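Local coordinates for CigR Protein (Salmonella enterica subsp. enterica serovar Typhimurium, PDB 4EW5) that is a putative inner membrane protein of unknown function, represented here by its C-terminal domain, which forms a two-chain assembly in the crystal, at residues Pro70-Val82 with Ala85-Phe99. Residues are numbered along the deposited sequence; the frame is centred on the assembly and turned at random.
Sequences PGYEWKIVGDNLV and ALSTAVVTAIINGVF
Leu-81 and Ile-95 pair backbone to backbone in an antiparallel beta meander, where strand 80-82 lies between strands 72-77 and 91-95. Leu-81 N gives to Ile-95 O, and Ile-95 N returns a bond of 2.8 Å to Leu-81 O. Their side chains run alongside each other on one face of the sheet, and Ile-95 CD1 reaches Trp-74 CH2 at 4.1 Å.

The tight part is around Phe-99. Its N-H bonds to Asp-79 O, 2.9 Å away, within the type II' turn that joins strands 72-77 and 80-85. CG lies anti to the carbonyl carbon (chi1 -56°), and the ring reaches back over the hairpin. Ile-76 CG1 sits over one ring face, 4.1 Å from the centroid, a CH-pi contact. Val-98 CG1 covers the opposite face, while Asn-80 O lies at the edge. Met-62 of helix 60-63 and Ala-24 of helix 11-26 also touch this ring.

The other end is looser and more exposed. Tyr-72 rests its CE2 3.7 Å from Ala-85 CB, and Pro-8 of the second subunit packs on the tyrosine. Leu-86 N bonds to Gly-71 O, and a water also donates to that oxygen.

Just after strand 91-95, Asn-96 and Gly-97 both bond to Asn-80 OD1: Gly-97 N comes in the carbonyl plane on a lone pair, and Asn-96 ND2 comes from above that plane at 3.1 Å.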
ATOM      1  N   PRO A  70      -8.302 -15.869  -0.141  1.00 22.97           N
ATOM      2  CA  PRO A  70      -9.168 -16.932   0.280  1.00 23.56           C
ATOM      3  C   PRO A  70      -8.695 -17.450   1.622  1.00 23.19           C
ATOM      4  O   PRO A  70      -7.506 -17.648   1.805  1.00 24.48           O
ATOM      5  CB  PRO A  70      -8.975 -17.964  -0.809  1.00 24.71           C
ATOM      6  CG  PRO A  70      -8.810 -17.111  -2.031  1.00 26.47           C
ATOM      7  CD  PRO A  70      -7.959 -15.975  -1.571  1.00 25.59           C
ATOM      8  N   GLY A  71      -9.617 -17.645   2.551  1.00 22.91           N
ATOM      9  CA  GLY A  71      -9.287 -18.054   3.909  1.00 23.32           C
ATOM     10  C   GLY A  71      -8.938 -16.970   4.881  1.00 22.08           C
ATOM     11  O   GLY A  71      -8.571 -17.246   6.058  1.00 24.23           O
ATOM     12  N   TYR A  72      -9.123 -15.726   4.467  1.00 21.87           N
ATOM     13  CA  TYR A  72      -8.850 -14.536   5.376  1.00 21.46           C
ATOM     14  C   TYR A  72      -9.949 -13.506   5.123  1.00 22.89           C
ATOM     15  O   TYR A  72     -10.537 -13.493   4.023  1.00 21.89           O
ATOM     16  CB  TYR A  72      -7.529 -13.881   4.992  1.00 23.08           C
ATOM     17  CG  TYR A  72      -6.303 -14.792   5.143  1.00 23.70           C
ATOM     18  CD1 TYR A  72      -6.023 -15.765   4.195  1.00 21.66           C
ATOM     19  CD2 TYR A  72      -5.480 -14.742   6.304  1.00 23.85           C
ATOM     20  CE1 TYR A  72      -5.004 -16.695   4.381  1.00 23.58           C
ATOM     21  CE2 TYR A  72      -4.420 -15.619   6.468  1.00 25.37           C
ATOM     22  CZ  TYR A  72      -4.205 -16.594   5.494  1.00 26.81           C
ATOM     23  OH  TYR A  72      -3.160 -17.427   5.626  1.00 28.31           O
ATOM     24  N   GLU A  73     -10.166 -12.601   6.073  1.00 22.14           N
ATOM     25  CA  GLU A  73     -11.141 -11.547   5.884  1.00 23.02           C
ATOM     26  C   GLU A  73     -10.704 -10.302   6.616  1.00 21.31           C
ATOM     27  O   GLU A  73     -10.104 -10.370   7.692  1.00 20.53           O
ATOM     28  CB  GLU A  73     -12.482 -11.967   6.380  1.00 24.62           C
ATOM     29  CG  GLU A  73     -13.641 -11.050   6.080  1.00 27.16           C
ATOM     30  CD  GLU A  73     -13.785 -10.680   4.613  1.00 30.71           C
ATOM     31  OE1 GLU A  73     -12.930  -9.909   4.149  1.00 27.11           O
ATOM     32  OE2 GLU A  73     -14.780 -11.119   3.943  1.00 33.21           O
ATOM     33  N   TRP A  74     -11.027  -9.163   6.023  1.00 19.14           N
ATOM     34  CA  TRP A  74     -10.721  -7.861   6.599  1.00 19.56           C
ATOM     35  C   TRP A  74     -11.802  -7.549   7.659  1.00 20.37           C
ATOM     36  O   TRP A  74     -13.006  -7.828   7.420  1.00 21.71           O
ATOM     37  CB  TRP A  74     -10.749  -6.805   5.518  1.00 20.01           C
ATOM     38  CG  TRP A  74      -9.564  -6.860   4.613  1.00 19.94           C
ATOM     39  CD1 TRP A  74      -9.488  -7.367   3.328  1.00 19.25           C
ATOM     40  CD2 TRP A  74      -8.222  -6.417   4.939  1.00 19.88           C
ATOM     41  NE1 TRP A  74      -8.245  -7.234   2.819  1.00 19.64           N
ATOM     42  CE2 TRP A  74      -7.421  -6.649   3.737  1.00 19.51           C
ATOM     43  CE3 TRP A  74      -7.635  -5.807   6.045  1.00 19.20           C
ATOM     44  CZ2 TRP A  74      -6.099  -6.317   3.672  1.00 17.76           C
ATOM     45  CZ3 TRP A  74      -6.307  -5.468   5.941  1.00 19.81           C
ATOM     46  CH2 TRP A  74      -5.561  -5.711   4.781  1.00 19.26           C
ATOM     47  N   LYS A  75     -11.383  -7.041   8.813  1.00 18.57           N
ATOM     48  CA  LYS A  75     -12.280  -6.712   9.910  1.00 20.66           C
ATOM     49  C   LYS A  75     -11.955  -5.341  10.472  1.00 19.84           C
ATOM     50  O   LYS A  75     -10.799  -4.867  10.363  1.00 20.65           O
ATOM     51  CB  LYS A  75     -12.165  -7.756  11.008  1.00 21.11           C
ATOM     52  CG  LYS A  75     -12.567  -9.125  10.561  1.00 24.04           C
ATOM     53  CD  LYS A  75     -14.103  -9.215  10.543  1.00 27.90           C
ATOM     54  CE  LYS A  75     -14.621 -10.435   9.825  1.00 33.81           C
ATOM     55  NZ  LYS A  75     -16.050 -10.265   9.546  1.00 33.63           N
ATOM     56  N   ILE A  76     -12.938  -4.741  11.138  1.00 19.22           N
ATOM     57  CA  ILE A  76     -12.714  -3.551  11.935  1.00 21.83           C
ATOM     58  C   ILE A  76     -12.482  -4.020  13.392  1.00 22.91           C
ATOM     59  O   ILE A  76     -13.353  -4.637  14.008  1.00 23.30           O
ATOM     60  CB  ILE A  76     -13.922  -2.637  11.905  1.00 21.95           C
ATOM     61  CG1 ILE A  76     -14.391  -2.346  10.419  1.00 20.89           C
ATOM     62  CG2 ILE A  76     -13.648  -1.298  12.635  1.00 21.86           C
ATOM     63  CD1 ILE A  76     -15.637  -1.429  10.375  1.00 22.92           C
ATOM     64  N   VAL A  77     -11.341  -3.642  13.938  1.00 23.39           N
ATOM     65  CA  VAL A  77     -10.917  -4.012  15.302  1.00 23.57           C
ATOM     66  C   VAL A  77     -10.530  -2.717  15.979  1.00 23.98           C
ATOM     67  O   VAL A  77      -9.577  -2.077  15.554  1.00 25.27           O
ATOM     68  CB  VAL A  77      -9.723  -4.966  15.235  1.00 22.52           C
ATOM     69  CG1 VAL A  77      -9.217  -5.303  16.640  1.00 26.15           C
ATOM     70  CG2 VAL A  77     -10.149  -6.214  14.518  1.00 22.45           C
ATOM     71  N   GLY A  78     -11.376  -2.228  16.901  1.00 23.85           N
ATOM     72  CA  GLY A  78     -11.161  -0.926  17.510  1.00 25.07           C
ATOM     73  C   GLY A  78     -11.378   0.061  16.380  1.00 26.83           C
ATOM     74  O   GLY A  78     -12.432   0.021  15.683  1.00 27.29           O
ATOM     75  N   ASP A  79     -10.410   0.933  16.180  1.00 27.38           N
ATOM     76  CA  ASP A  79     -10.445   1.831  14.979  1.00 27.04           C
ATOM     77  C   ASP A  79      -9.447   1.436  13.868  1.00 24.86           C
ATOM     78  O   ASP A  79      -9.119   2.257  13.008  1.00 25.57           O
ATOM     79  CB  ASP A  79     -10.346   3.282  15.357  1.00 30.42           C
ATOM     80  CG  ASP A  79      -9.036   3.642  16.038  1.00 32.86           C
ATOM     81  OD1 ASP A  79      -8.227   2.711  16.265  1.00 35.05           O
ATOM     82  OD2 ASP A  79      -8.866   4.836  16.341  1.00 34.13           O
ATOM     83  N   ASN A  80      -9.037   0.176  13.866  1.00 24.48           N
ATOM     84  CA  ASN A  80      -8.011  -0.328  12.936  1.00 24.23           C
ATOM     85  C   ASN A  80      -8.578  -1.244  11.891  1.00 21.68           C
ATOM     86  O   ASN A  80      -9.640  -1.920  12.106  1.00 21.39           O
ATOM     87  CB  ASN A  80      -6.985  -1.068  13.736  1.00 25.54           C
ATOM     88  CG  ASN A  80      -6.456  -0.224  14.927  1.00 28.33           C
ATOM     89  OD1 ASN A  80      -6.014   0.927  14.755  1.00 29.51           O
ATOM     90  ND2 ASN A  80      -6.683  -0.723  16.164  1.00 32.02           N
ATOM     91  N   LEU A  81      -7.856  -1.395  10.787  1.00 22.28           N
ATOM     92  CA  LEU A  81      -8.301  -2.327   9.763  1.00 20.47           C
ATOM     93  C   LEU A  81      -7.382  -3.554   9.861  1.00 21.98           C
ATOM     94  O   LEU A  81      -6.147  -3.404   9.757  1.00 24.17           O
ATOM     95  CB  LEU A  81      -8.134  -1.690   8.383  1.00 21.48           C
ATOM     96  CG  LEU A  81      -8.490  -2.526   7.164  1.00 21.84           C
ATOM     97  CD1 LEU A  81      -9.897  -3.138   7.199  1.00 22.73           C
ATOM     98  CD2 LEU A  81      -8.226  -1.709   5.867  1.00 22.09           C
ATOM     99  N   VAL A  82      -7.937  -4.756   9.983  1.00 19.77           N
ATOM    100  CA  VAL A  82      -7.125  -5.939  10.349  1.00 19.26           C
ATOM    101  C   VAL A  82      -7.537  -7.115   9.482  1.00 18.99           C
ATOM    102  O   VAL A  82      -8.733  -7.421   9.388  1.00 19.54           O
ATOM    103  CB  VAL A  82      -7.313  -6.285  11.844  1.00 21.67           C
ATOM    104  CG1 VAL A  82      -6.356  -7.439  12.206  1.00 20.95           C
ATOM    105  CG2 VAL A  82      -7.096  -5.041  12.732  1.00 21.37           C
ATOM    106  N   ALA A  85      -7.090 -14.405   9.640  1.00 22.20           N
ATOM    107  CA  ALA A  85      -7.360 -15.744   9.136  1.00 24.66           C
ATOM    108  C   ALA A  85      -8.690 -16.275   9.675  1.00 26.88           C
ATOM    109  O   ALA A  85      -8.984 -16.198  10.891  1.00 28.23           O
ATOM    110  CB  ALA A  85      -6.239 -16.706   9.534  1.00 26.74           C
ATOM    111  N   LEU A  86      -9.500 -16.813   8.774  1.00 27.38           N
ATOM    112  CA  LEU A  86     -10.770 -17.331   9.148  1.00 28.37           C
ATOM    113  C   LEU A  86     -10.528 -18.510  10.056  1.00 29.69           C
ATOM    114  O   LEU A  86      -9.559 -19.224   9.913  1.00 30.91           O
ATOM    115  CB  LEU A  86     -11.592 -17.785   7.936  1.00 27.70           C
ATOM    116  CG  LEU A  86     -12.134 -16.619   7.079  1.00 30.18           C
ATOM    117  CD1 LEU A  86     -12.862 -17.268   5.872  1.00 32.62           C
ATOM    118  CD2 LEU A  86     -13.073 -15.672   7.810  1.00 33.95           C
ATOM    119  N   SER A  87     -11.439 -18.729  10.955  1.00 29.71           N
ATOM    120  CA  SER A  87     -11.348 -19.866  11.866  1.00 31.92           C
ATOM    121  C   SER A  87     -10.329 -19.621  12.991  1.00 30.74           C
ATOM    122  O   SER A  87     -10.737 -19.627  14.159  1.00 33.54           O
ATOM    123  CB  SER A  87     -11.068 -21.196  11.177  1.00 32.83           C
ATOM    124  OG  SER A  87     -11.107 -22.276  12.139  1.00 32.40           O
ATOM    125  N   THR A  88      -9.039 -19.436  12.698  1.00 25.98           N
ATOM    126  CA  THR A  88      -8.047 -19.294  13.782  1.00 25.26           C
ATOM    127  C   THR A  88      -7.976 -17.887  14.341  1.00 26.00           C
ATOM    128  O   THR A  88      -7.428 -17.661  15.451  1.00 26.05           O
ATOM    129  CB  THR A  88      -6.656 -19.633  13.271  1.00 24.96           C
ATOM    130  OG1 THR A  88      -6.404 -18.724  12.184  1.00 27.63           O
ATOM    131  CG2 THR A  88      -6.565 -21.019  12.734  1.00 28.17           C
ATOM    132  N   ALA A  89      -8.512 -16.934  13.581  1.00 24.64           N
ATOM    133  CA  ALA A  89      -8.544 -15.498  14.017  1.00 24.72           C
ATOM    134  C   ALA A  89      -7.104 -14.944  14.140  1.00 22.71           C
ATOM    135  O   ALA A  89      -6.912 -13.879  14.669  1.00 24.72           O
ATOM    136  CB  ALA A  89      -9.335 -15.320  15.317  1.00 25.11           C
ATOM    137  N   VAL A  90      -6.146 -15.602  13.494  1.00 21.55           N
ATOM    138  CA  VAL A  90      -4.731 -15.158  13.449  1.00 22.02           C
ATOM    139  C   VAL A  90      -4.601 -13.845  12.677  1.00 22.39           C
ATOM    140  O   VAL A  90      -4.996 -13.754  11.516  1.00 23.34           O
ATOM    141  CB  VAL A  90      -3.762 -16.176  12.860  1.00 21.53           C
ATOM    142  CG1 VAL A  90      -2.358 -15.560  12.773  1.00 21.04           C
ATOM    143  CG2 VAL A  90      -3.717 -17.497  13.702  1.00 23.96           C
ATOM    144  N   VAL A  91      -4.065 -12.863  13.355  1.00 22.03           N
ATOM    145  CA  VAL A  91      -3.885 -11.544  12.815  1.00 23.49           C
ATOM    146  C   VAL A  91      -2.776 -11.615  11.768  1.00 23.12           C
ATOM    147  O   VAL A  91      -1.657 -12.049  12.040  1.00 22.45           O
ATOM    148  CB  VAL A  91      -3.652 -10.515  13.897  1.00 22.15           C
ATOM    149  CG1 VAL A  91      -3.216  -9.182  13.298  1.00 21.96           C
ATOM    150  CG2 VAL A  91      -4.906 -10.364  14.782  1.00 24.69           C
ATOM    151  N   THR A  92      -3.097 -11.100  10.599  1.00 20.93           N
ATOM    152  CA  THR A  92      -2.263 -11.268   9.426  1.00 20.71           C
ATOM    153  C   THR A  92      -1.698  -9.954   8.857  1.00 22.36           C
ATOM    154  O   THR A  92      -0.601  -9.912   8.264  1.00 19.98           O
ATOM    155  CB  THR A  92      -3.070 -12.084   8.356  1.00 22.66           C
ATOM    156  OG1 THR A  92      -3.433 -13.328   8.969  1.00 24.24           O
ATOM    157  CG2 THR A  92      -2.261 -12.394   7.098  1.00 24.49           C
ATOM    158  N   ALA A  93      -2.420  -8.868   9.009  1.00 20.24           N
ATOM    159  CA  ALA A  93      -1.952  -7.543   8.616  1.00 21.35           C
ATOM    160  C   ALA A  93      -2.762  -6.602   9.399  1.00 21.92           C
ATOM    161  O   ALA A  93      -3.920  -6.922   9.695  1.00 21.97           O
ATOM    162  CB  ALA A  93      -2.157  -7.270   7.115  1.00 18.77           C
ATOM    163  N   ILE A  94      -2.139  -5.484   9.779  1.00 20.73           N
ATOM    164  CA  ILE A  94      -2.745  -4.514  10.604  1.00 21.59           C
ATOM    165  C   ILE A  94      -2.457  -3.143   9.939  1.00 21.99           C
ATOM    166  O   ILE A  94      -1.319  -2.794   9.661  1.00 22.21           O
ATOM    167  CB  ILE A  94      -2.120  -4.462  12.016  1.00 22.92           C
ATOM    168  CG1 ILE A  94      -2.245  -5.822  12.725  1.00 23.70           C
ATOM    169  CG2 ILE A  94      -2.751  -3.351  12.882  1.00 22.25           C
ATOM    170  CD1 ILE A  94      -1.254  -5.924  13.877  1.00 24.07           C
ATOM    171  N   ILE A  95      -3.492  -2.372   9.713  1.00 21.22           N
ATOM    172  CA  ILE A  95      -3.362  -0.968   9.294  1.00 21.37           C
ATOM    173  C   ILE A  95      -4.054  -0.118  10.302  1.00 21.75           C
ATOM    174  O   ILE A  95      -5.283  -0.077  10.409  1.00 21.81           O
ATOM    175  CB  ILE A  95      -3.993  -0.792   7.900  1.00 23.31           C
ATOM    176  CG1 ILE A  95      -3.367  -1.820   6.961  1.00 25.58           C
ATOM    177  CG2 ILE A  95      -3.844   0.623   7.374  1.00 22.42           C
ATOM    178  CD1 ILE A  95      -4.079  -1.931   5.631  1.00 26.21           C
ATOM    179  N   ASN A  96      -3.281   0.570  11.116  1.00 24.45           N
ATOM    180  CA  ASN A  96      -3.840   1.308  12.235  1.00 25.66           C
ATOM    181  C   ASN A  96      -4.505   2.661  11.908  1.00 23.27           C
ATOM    182  O   ASN A  96      -4.126   3.362  10.979  1.00 23.38           O
ATOM    183  CB  ASN A  96      -2.732   1.529  13.281  1.00 30.14           C
ATOM    184  CG  ASN A  96      -2.341   0.237  14.006  1.00 32.40           C
ATOM    185  OD1 ASN A  96      -1.182  -0.058  14.123  1.00 39.30           O
ATOM    186  ND2 ASN A  96      -3.311  -0.529  14.453  1.00 31.71           N
ATOM    187  N   GLY A  97      -5.552   2.964  12.640  1.00 23.69           N
ATOM    188  CA  GLY A  97      -6.182   4.240  12.628  1.00 24.23           C
ATOM    189  C   GLY A  97      -7.134   4.571  11.487  1.00 24.89           C
ATOM    190  O   GLY A  97      -7.644   5.717  11.410  1.00 25.83           O
ATOM    191  N   VAL A  98      -7.396   3.563  10.655  1.00 23.49           N
ATOM    192  CA  VAL A  98      -8.185   3.741   9.431  1.00 22.69           C
ATOM    193  C   VAL A  98      -9.567   4.311   9.701  1.00 22.63           C
ATOM    194  O   VAL A  98     -10.034   5.129   8.964  1.00 23.91           O
ATOM    195  CB  VAL A  98      -8.260   2.375   8.702  1.00 20.88           C
ATOM    196  CG1 VAL A  98      -9.380   2.347   7.634  1.00 20.05           C
ATOM    197  CG2 VAL A  98      -6.892   2.106   8.068  1.00 21.28           C
ATOM    198  N   PHE A  99     -10.169   3.918  10.823  1.00 22.99           N
ATOM    199  CA  PHE A  99     -11.551   4.266  11.187  1.00 24.63           C
ATOM    200  C   PHE A  99     -11.670   5.273  12.322  1.00 25.74           C
ATOM    201  O   PHE A  99     -12.769   5.508  12.890  1.00 25.80           O
ATOM    202  CB  PHE A  99     -12.335   3.005  11.532  1.00 24.19           C
ATOM    203  CG  PHE A  99     -12.331   1.985  10.451  1.00 23.57           C
ATOM    204  CD1 PHE A  99     -13.189   2.088   9.328  1.00 24.97           C
ATOM    205  CD2 PHE A  99     -11.471   0.942  10.506  1.00 21.61           C
ATOM    206  CE1 PHE A  99     -13.103   1.111   8.322  1.00 23.47           C
ATOM    207  CE2 PHE A  99     -11.419  -0.034   9.553  1.00 21.34           C
ATOM    208  CZ  PHE A  99     -12.245   0.019   8.451  1.00 21.69           C
TER
HETATM  209  O   HOH W   1      -8.650 -19.445   7.564  1.00 41.49           O